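PDB 4ZNM: C-domain type II peptide synthetase from Streptomyces globisporus, which is a condensation-domain protein of the type II peptide synthetase class, with two lobes that each hold a mixed beta sheet and flanking helices. Local coordinates for residues Leu137-Gly142 against Leu151-His156; Gln221-Ile226 against Pro355-Ser360; Ile368-Ala373 against Gly409-Ile414. One frame throughout, in Å; residues are numbered along the deposited sequence.

Contact 1: Leu137-Gly142 against Leu151-His156; sequences LRAVLG and LVLIAH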
loop_
_atom_site.group_PDB
_atom_site.type_symbol
_atom_site.label_atom_id
_atom_site.label_comp_id
_atom_site.label_asym_id
_atom_site.label_seq_id
_atom_site.Cartn_x
_atom_site.Cartn_y
_atom_site.Cartn_z
ATOM N N LEU A 137 -16.626 -3.183 -0.776
ATOM C CA LEU A 137 -15.867 -4.106 -1.616
ATOM C C LEU A 137 -16.712 -4.352 -2.847
ATOM O O LEU A 137 -17.876 -4.662 -2.705
ATOM C CB LEU A 137 -15.588 -5.428 -0.895
ATOM C CG LEU A 137 -15.015 -6.597 -1.706
ATOM C CD1 LEU A 137 -13.538 -6.368 -2.085
ATOM C CD2 LEU A 137 -15.138 -7.939 -0.932
ATOM N N ARG A 138 -16.134 -4.183 -4.027
ATOM C CA ARG A 138 -16.782 -4.602 -5.265
ATOM C C ARG A 138 -15.883 -5.532 -6.050
ATOM O O ARG A 138 -14.666 -5.539 -5.855
ATOM C CB ARG A 138 -17.118 -3.426 -6.152
ATOM C CG ARG A 138 -18.192 -2.534 -5.608
ATOM C CD ARG A 138 -18.745 -1.587 -6.682
ATOM N NE ARG A 138 -17.861 -0.451 -6.958
ATOM C CZ ARG A 138 -17.013 -0.365 -7.982
ATOM N NH1 ARG A 138 -16.282 0.750 -8.127
ATOM N NH2 ARG A 138 -16.902 -1.375 -8.863
ATOM N N ALA A 139 -16.486 -6.259 -6.982
ATOM C CA ALA A 139 -15.744 -7.166 -7.841
ATOM C C ALA A 139 -16.206 -7.061 -9.276
ATOM O O ALA A 139 -17.417 -6.956 -9.570
ATOM C CB ALA A 139 -15.901 -8.576 -7.369
ATOM N N VAL A 140 -15.233 -7.126 -10.165
ATOM C CA VAL A 140 -15.484 -7.140 -11.587
ATOM C C VAL A 140 -14.718 -8.358 -12.154
ATOM O O VAL A 140 -13.509 -8.469 -12.002
ATOM C CB VAL A 140 -15.039 -5.836 -12.247
ATOM C CG1 VAL A 140 -15.307 -5.870 -13.725
ATOM C CG2 VAL A 140 -15.745 -4.647 -11.599
ATOM N N LEU A 141 -15.443 -9.255 -12.808
ATOM C CA LEU A 141 -14.839 -10.414 -13.447
ATOM C C LEU A 141 -14.791 -10.226 -14.965
ATOM O O LEU A 141 -15.834 -10.089 -15.614
ATOM C CB LEU A 141 -15.632 -11.665 -13.075
ATOM C CG LEU A 141 -15.070 -12.962 -13.671
ATOM C CD1 LEU A 141 -13.770 -13.358 -12.992
ATOM C CD2 LEU A 141 -16.104 -14.041 -13.548
ATOM N N GLY A 142 -13.577 -10.155 -15.515
ATOM C CA GLY A 142 -13.403 -10.107 -16.954
ATOM C C GLY A 142 -13.063 -11.474 -17.525
ATOM O O GLY A 142 -11.997 -12.001 -17.258
ATOM N N LEU A 151 -9.994 -11.476 -12.356
ATOM C CA LEU A 151 -10.883 -11.010 -11.315
ATOM C C LEU A 151 -10.288 -9.752 -10.686
ATOM O O LEU A 151 -9.158 -9.805 -10.175
ATOM C CB LEU A 151 -11.064 -12.077 -10.248
ATOM C CG LEU A 151 -11.953 -11.617 -9.079
ATOM C CD1 LEU A 151 -13.368 -11.194 -9.518
ATOM C CD2 LEU A 151 -11.991 -12.670 -8.002
ATOM N N VAL A 152 -11.025 -8.645 -10.732
ATOM C CA VAL A 152 -10.586 -7.395 -10.098
ATOM C C VAL A 152 -11.409 -7.103 -8.857
ATOM O O VAL A 152 -12.627 -7.037 -8.902
ATOM C CB VAL A 152 -10.683 -6.186 -11.032
ATOM C CG1 VAL A 152 -10.171 -4.911 -10.337
ATOM C CG2 VAL A 152 -9.917 -6.448 -12.328
ATOM N N LEU A 153 -10.718 -6.934 -7.742
ATOM C CA LEU A 153 -11.358 -6.467 -6.536
ATOM C C LEU A 153 -10.964 -5.030 -6.194
ATOM O O LEU A 153 -9.810 -4.590 -6.379
ATOM C CB LEU A 153 -11.007 -7.389 -5.380
ATOM C CG LEU A 153 -11.279 -8.879 -5.603
ATOM C CD1 LEU A 153 -10.922 -9.640 -4.303
ATOM C CD2 LEU A 153 -12.737 -9.106 -6.020
ATOM N N ILE A 154 -11.931 -4.306 -5.668
ATOM C CA ILE A 154 -11.694 -2.963 -5.186
ATOM C C ILE A 154 -12.356 -2.792 -3.841
ATOM O O ILE A 154 -13.480 -3.219 -3.622
ATOM C CB ILE A 154 -12.192 -1.933 -6.176
ATOM C CG1 ILE A 154 -11.907 -0.531 -5.645
ATOM C CG2 ILE A 154 -13.644 -2.156 -6.470
ATOM C CD1 ILE A 154 -12.198 0.545 -6.666
ATOM N N ALA A 155 -11.615 -2.176 -2.933
ATOM C CA ALA A 155 -12.071 -1.996 -1.571
ATOM C C ALA A 155 -11.624 -0.644 -1.072
ATOM O O ALA A 155 -10.558 -0.149 -1.452
ATOM C CB ALA A 155 -11.502 -3.084 -0.686
ATOM N N HIS A 156 -12.420 -0.058 -0.193
ATOM C CA HIS A 156 -12.039 1.208 0.369
ATOM C C HIS A 156 -10.827 1.004 1.266
ATOM O O HIS A 156 -10.737 0.047 2.036
ATOM C CB HIS A 156 -13.182 1.858 1.136
ATOM C CG HIS A 156 -13.023 3.339 1.221
ATOM N ND1 HIS A 156 -12.275 3.957 2.203
ATOM C CD2 HIS A 156 -13.442 4.321 0.390
ATOM C CE1 HIS A 156 -12.266 5.265 1.984
ATOM N NE2 HIS A 156 -12.970 5.508 0.890
#

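Contact 2: Gln221-Ile226 against Pro355-Ser360; sequences QGARII and PELMAS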
loop_
_atom_site.group_PDB
_atom_site.type_symbol
_atom_site.label_atom_id
_atom_site.label_comp_id
_atom_site.label_asym_id
_atom_site.label_seq_id
_atom_site.Cartn_x
_atom_site.Cartn_y
_atom_site.Cartn_z
ATOM N N GLN A 221 14.934 14.486 17.379
ATOM C CA GLN A 221 15.235 15.846 17.788
ATOM C C GLN A 221 15.681 16.693 16.599
ATOM O O GLN A 221 16.739 16.443 16.015
ATOM C CB GLN A 221 16.324 15.841 18.848
ATOM C CG GLN A 221 16.759 17.206 19.318
ATOM C CD GLN A 221 15.920 17.688 20.455
ATOM O OE1 GLN A 221 14.744 17.998 20.281
ATOM N NE2 GLN A 221 16.508 17.735 21.646
ATOM N N GLY A 222 14.897 17.711 16.266
ATOM C CA GLY A 222 15.252 18.608 15.184
ATOM C C GLY A 222 15.092 17.995 13.813
ATOM O O GLY A 222 15.506 18.589 12.816
ATOM N N ALA A 223 14.491 16.810 13.742
ATOM C CA ALA A 223 14.282 16.188 12.467
ATOM C C ALA A 223 13.067 16.801 11.751
ATOM O O ALA A 223 12.062 17.176 12.378
ATOM C CB ALA A 223 14.094 14.712 12.628
ATOM N N ARG A 224 13.163 16.854 10.425
ATOM C CA ARG A 224 12.068 17.262 9.579
ATOM C C ARG A 224 12.011 16.263 8.434
ATOM O O ARG A 224 13.009 16.071 7.753
ATOM C CB ARG A 224 12.270 18.686 9.052
ATOM C CG ARG A 224 12.362 19.771 10.135
ATOM C CD ARG A 224 10.988 20.172 10.655
ATOM N NE ARG A 224 11.040 21.346 11.526
ATOM C CZ ARG A 224 11.491 21.337 12.782
ATOM N NH1 ARG A 224 11.961 20.222 13.331
ATOM N NH2 ARG A 224 11.482 22.454 13.490
ATOM N N ILE A 225 10.857 15.625 8.232
ATOM C CA ILE A 225 10.658 14.782 7.055
ATOM C C ILE A 225 11.064 15.594 5.824
ATOM O O ILE A 225 10.695 16.745 5.700
ATOM C CB ILE A 225 9.218 14.282 6.927
ATOM C CG1 ILE A 225 8.911 13.270 8.041
ATOM C CG2 ILE A 225 9.019 13.612 5.585
ATOM C CD1 ILE A 225 7.415 12.966 8.214
ATOM N N ILE A 226 11.796 14.974 4.907
ATOM C CA ILE A 226 12.286 15.668 3.731
ATOM C C ILE A 226 11.116 15.920 2.768
ATOM O O ILE A 226 10.298 15.024 2.496
ATOM C CB ILE A 226 13.443 14.868 3.065
ATOM C CG1 ILE A 226 14.183 15.703 2.033
ATOM C CG2 ILE A 226 12.944 13.665 2.388
ATOM C CD1 ILE A 226 15.658 15.408 2.032
ATOM N N PRO A 355 6.332 17.406 17.371
ATOM C CA PRO A 355 5.248 18.066 16.640
ATOM C C PRO A 355 5.650 18.882 15.413
ATOM O O PRO A 355 4.730 19.300 14.702
ATOM C CB PRO A 355 4.605 18.967 17.704
ATOM C CG PRO A 355 5.665 19.210 18.691
ATOM C CD PRO A 355 6.477 17.937 18.729
ATOM N N GLU A 356 6.944 19.069 15.144
ATOM C CA GLU A 356 7.371 19.824 13.956
ATOM C C GLU A 356 7.859 18.894 12.830
ATOM O O GLU A 356 8.240 19.360 11.761
ATOM C CB GLU A 356 8.476 20.835 14.308
ATOM C CG GLU A 356 8.117 21.881 15.382
ATOM C CD GLU A 356 6.946 22.782 15.012
ATOM O OE1 GLU A 356 6.652 22.934 13.810
ATOM O OE2 GLU A 356 6.312 23.346 15.927
ATOM N N LEU A 357 7.845 17.588 13.076
ATOM C CA LEU A 357 8.344 16.611 12.117
ATOM C C LEU A 357 7.802 16.806 10.689
ATOM O O LEU A 357 8.514 16.552 9.706
ATOM C CB LEU A 357 8.003 15.191 12.588
ATOM C CG LEU A 357 8.614 14.061 11.746
ATOM C CD1 LEU A 357 10.146 14.046 11.918
ATOM C CD2 LEU A 357 8.011 12.733 12.129
HETATM N N MSE A 358 6.546 17.233 10.559
HETATM C CA MSE A 358 5.939 17.274 9.236
HETATM C C MSE A 358 5.844 18.679 8.681
HETATM O O MSE A 358 5.088 18.914 7.744
HETATM C CB MSE A 358 4.530 16.682 9.263
HETATM C CG MSE A 358 4.418 15.188 9.569
HETATM SE SE MSE A 358 2.526 14.745 9.599
HETATM C CE MSE A 358 2.140 15.752 11.237
ATOM N N ALA A 359 6.580 19.625 9.237
ATOM C CA ALA A 359 6.412 21.026 8.811
ATOM C C ALA A 359 6.624 21.294 7.300
ATOM O O ALA A 359 6.488 22.432 6.869
ATOM C CB ALA A 359 7.322 21.901 9.604
ATOM N N SER A 360 6.951 20.253 6.528
ATOM C CA SER A 360 7.029 20.352 5.064
ATOM C C SER A 360 5.994 19.458 4.354
ATOM O O SER A 360 6.167 19.049 3.198
ATOM C CB SER A 360 8.435 20.009 4.584
ATOM O OG SER A 360 9.200 21.196 4.491
HETATM O O HOH W 1 8.833 17.974 7.489
#

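Contact 3: Ile368-Ala373 against Gly409-Ile414; sequences ISVFQA and GVLWSI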
loop_
_atom_site.group_PDB
_atom_site.type_symbol
_atom_site.label_atom_id
_atom_site.label_comp_id
_atom_site.label_asym_id
_atom_site.label_seq_id
_atom_site.Cartn_x
_atom_site.Cartn_y
_atom_site.Cartn_z
ATOM N N ILE A 368 5.541 15.830 1.228
ATOM C CA ILE A 368 6.351 14.749 1.703
ATOM C C ILE A 368 6.167 13.520 0.808
ATOM O O ILE A 368 5.123 13.329 0.184
ATOM C CB ILE A 368 6.061 14.416 3.151
ATOM C CG1 ILE A 368 4.621 14.010 3.353
ATOM C CG2 ILE A 368 6.385 15.601 4.043
ATOM C CD1 ILE A 368 4.547 12.817 4.245
ATOM N N SER A 369 7.214 12.712 0.761
ATOM C CA SER A 369 7.174 11.441 0.084
ATOM C C SER A 369 7.358 10.304 1.072
ATOM O O SER A 369 7.974 10.447 2.137
ATOM C CB SER A 369 8.244 11.369 -1.004
ATOM O OG SER A 369 9.506 11.115 -0.424
ATOM N N VAL A 370 6.766 9.183 0.705
ATOM C CA VAL A 370 6.832 7.947 1.454
ATOM C C VAL A 370 7.436 6.861 0.552
ATOM O O VAL A 370 7.105 6.771 -0.626
ATOM C CB VAL A 370 5.424 7.506 1.913
ATOM C CG1 VAL A 370 5.489 6.241 2.710
ATOM C CG2 VAL A 370 4.744 8.583 2.751
ATOM N N PHE A 371 8.249 5.996 1.123
ATOM C CA PHE A 371 8.857 4.907 0.369
ATOM C C PHE A 371 8.540 3.609 1.097
ATOM O O PHE A 371 9.039 3.381 2.185
ATOM C CB PHE A 371 10.355 5.138 0.232
ATOM C CG PHE A 371 11.038 4.256 -0.806
ATOM C CD1 PHE A 371 11.437 2.976 -0.496
ATOM C CD2 PHE A 371 11.305 4.744 -2.070
ATOM C CE1 PHE A 371 12.066 2.170 -1.450
ATOM C CE2 PHE A 371 11.937 3.954 -3.033
ATOM C CZ PHE A 371 12.319 2.662 -2.716
ATOM N N GLN A 372 7.678 2.783 0.507
ATOM C CA GLN A 372 7.177 1.596 1.196
ATOM C C GLN A 372 7.351 0.318 0.425
ATOM O O GLN A 372 7.269 0.295 -0.786
ATOM C CB GLN A 372 5.679 1.738 1.529
ATOM C CG GLN A 372 4.678 1.287 0.504
ATOM C CD GLN A 372 3.271 1.213 1.077
ATOM O OE1 GLN A 372 2.392 1.936 0.644
ATOM N NE2 GLN A 372 3.055 0.325 2.044
ATOM N N ALA A 373 7.517 -0.755 1.176
ATOM C CA ALA A 373 7.390 -2.098 0.648
ATOM C C ALA A 373 5.971 -2.561 0.926
ATOM O O ALA A 373 5.459 -2.412 2.014
ATOM C CB ALA A 373 8.426 -3.043 1.297
ATOM N N GLY A 409 0.683 13.762 -0.766
ATOM C CA GLY A 409 2.095 13.463 -0.910
ATOM C C GLY A 409 2.442 12.586 -2.082
ATOM O O GLY A 409 1.630 12.363 -2.989
ATOM N N VAL A 410 3.679 12.121 -2.069
ATOM C CA VAL A 410 4.217 11.249 -3.118
ATOM C C VAL A 410 4.409 9.880 -2.490
ATOM O O VAL A 410 4.875 9.781 -1.350
ATOM C CB VAL A 410 5.538 11.803 -3.669
ATOM C CG1 VAL A 410 6.170 10.855 -4.649
ATOM C CG2 VAL A 410 5.303 13.153 -4.312
ATOM N N LEU A 411 4.024 8.824 -3.194
ATOM C CA LEU A 411 4.162 7.509 -2.627
ATOM C C LEU A 411 4.894 6.562 -3.586
ATOM O O LEU A 411 4.488 6.382 -4.739
ATOM C CB LEU A 411 2.810 6.945 -2.270
ATOM C CG LEU A 411 2.788 5.513 -1.770
ATOM C CD1 LEU A 411 3.534 5.455 -0.491
ATOM C CD2 LEU A 411 1.369 5.047 -1.557
ATOM N N TRP A 412 5.981 5.973 -3.093
ATOM C CA TRP A 412 6.640 4.866 -3.793
ATOM C C TRP A 412 6.197 3.584 -3.143
ATOM O O TRP A 412 6.310 3.428 -1.937
ATOM C CB TRP A 412 8.155 4.952 -3.719
ATOM C CG TRP A 412 8.775 6.158 -4.246
ATOM C CD1 TRP A 412 8.758 7.385 -3.686
ATOM C CD2 TRP A 412 9.581 6.259 -5.422
ATOM N NE1 TRP A 412 9.482 8.258 -4.452
ATOM C CE2 TRP A 412 9.999 7.586 -5.521
ATOM C CE3 TRP A 412 9.987 5.345 -6.398
ATOM C CZ2 TRP A 412 10.807 8.039 -6.574
ATOM C CZ3 TRP A 412 10.772 5.791 -7.431
ATOM C CH2 TRP A 412 11.184 7.119 -7.505
ATOM N N SER A 413 5.707 2.656 -3.947
ATOM C CA SER A 413 5.156 1.394 -3.466
ATOM C C SER A 413 5.831 0.245 -4.230
ATOM O O SER A 413 5.599 0.095 -5.426
ATOM C CB SER A 413 3.636 1.379 -3.669
ATOM O OG SER A 413 3.046 0.174 -3.199
ATOM N N ILE A 414 6.672 -0.527 -3.537
ATOM C CA ILE A 414 7.468 -1.587 -4.142
ATOM C C ILE A 414 6.959 -2.958 -3.712
ATOM O O ILE A 414 6.975 -3.249 -2.513
ATOM C CB ILE A 414 8.944 -1.496 -3.735
ATOM C CG1 ILE A 414 9.482 -0.067 -3.872
ATOM C CG2 ILE A 414 9.771 -2.477 -4.536
ATOM C CD1 ILE A 414 9.539 0.433 -5.250
#

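Contact 1: Leu137-Gly142 against Leu151-His156
Arg138 and Ile154 run side by side, pointing the same way, from one face of the antiparallel hairpin that pairs Leu137-Gly142 with Leu151-His156. Near the backbone, Ile154 CG2 is 3.7 Å from Arg138 CB; farther out, the same methyl lies 4.0 Å above the Arg138 guanidinium plane, over its centre. The arginine chain bends at chi3 (-77°), which turns NE out of the line of its stem. Arginine suits this place because its stem and flat group accept a methyl while NH1 hydrogen-bonds Thr127 OG1 and Gly128 O. A sodium ion is bound about 7 Å from its side chain. Val140 and Val152 share this face and pack against helix 110-125.

From these two segments the other face receives only leucine and alanine. Leu153 CD2 presses on Ala139 CB at 3.5 Å, closer than usual contact, and the small alanine also takes Leu151 CD1 at 4.2 Å. Leu141 and Leu151 cross at about a right angle, with Leu141 CD1 4.1 Å from Leu151 CB. At the far end Leu137 CD1 meets Ala155 CB. Helix 162-180 covers Leu151, Leu153 and Ala155.

Two hydrogen-bonded pairs, Arg138 with Ile154 and Val140 with Val152, join the backbones; the shortest bond, Val152 N to Val140 O, measures 2.8 Å and is almost straight at 172°. Chemically, then, these strands meet through paired amides and hydrocarbon, which suits strands buried within a sheet, and the one charged group finds its polar partners beyond the hairpin.

Contact 2: Gln221-Ile226 against Pro355-Ser360
Ile225 and Leu357 are joined first by a backbone hydrogen bond, Ile225 N to Leu357 O, 2.9 Å long. The same carbonyl oxygen takes a second donor, a water 2.7 Å away that also donates to Ile225 O and accepts from Ser360 N, linking two loops without regular pairing. Glu356 to Ala359 form a type I beta turn, closed by Ala359 N to Glu356 O, a turn from which Leu357 O faces the other loop. The two loops lead into strands 227-229 and 366-373, antiparallel neighbours in the five-stranded sheet of one lobe.

Apolar contacts lie beside the bond. Ile225 CG1 approaches Leu357 CG to 3.8 Å, and Ile225 CD1 touches CG of Met358, present as selenomethionine, at 4.0 Å. Branched Leu357 also reaches Ala223, CD1 to CB 4.1 Å, and strand 312-319 packs on Ile225 and Leu357.

Arg224 and Glu356, both exposed, lie side by side, pointing the same way. A bend at chi2 (-80°) turns Arg224 CD back, and its flat guanidinium can lie over Glu356 CB, 3.4 Å from the plane. Arg224 NH2 stays 4.9 Å from Glu356 OE1, while Arg224 NH1 donates to Ala223 O from above the carbonyl plane.

Contact 3: Ile368-Ala373 against Gly409-Ile414
Phe371 has CG anti to its backbone N (chi1 -166°), whereas Trp412 has CG beside N and anti to the carbonyl carbon (chi1 -58°); with both residues on the same face of a parallel strand pair, these settings place the two CG atoms so that the rings meet obliquely. Strands 366-373 and 410-416 are adjacent in a mixed five-stranded sheet, and five backbone hydrogen bonds, from Val410 N to Ile368 O through Ile414 N to Gln372 O, join them here. Phe371 CE2 stands 3.7 Å above the indole plane, offset toward its rim, with the ring planes at 35°. Tyr276 of helix 268-284 stacks on Phe371, meets Trp412 edge-to-face and hydrogen-bonds Ser369 OG, so the buried serine hydroxyl has a partner in the tyrosine hydroxyl.

On the opposite face, Leu411 CD1 packs on Val370 CB at 3.7 Å and also lies 3.9 Å from Gln372 OE1. Gln372, Leu411 and Ser413 here are partly exposed, which suits a long polar side chain. Gly409, having no CB, fits both its unusual backbone angles and the 3.2 Å approach of its CA to Ile368 O. Val370 O accepts Trp412 N at 2.8 Å and also lies at the indole edge, in its plane, 3.5 Å from Trp412 CD1.

Contacts 1, 2 and 3 follow one another in series along the chain, all within the condensation domain. Contact 1 belongs to the six-stranded sheet, contact 3 to the five-stranded one; their centres are 24 Å apart and their nearest atoms about 13 Å. Contact 2 lies 38 Å from contact 1, centre to centre, on the opposite side of the chain's centre, but touches contact 3, where Ile225 CG2 packs on Ile368 CG2 at 3.6 Å. Between the two strands of contact 3, the chain supplies strands 383-385 and 388-392 to the sheet of contact 1. The two lobes are therefore interlinked by the chain path, not merely successive.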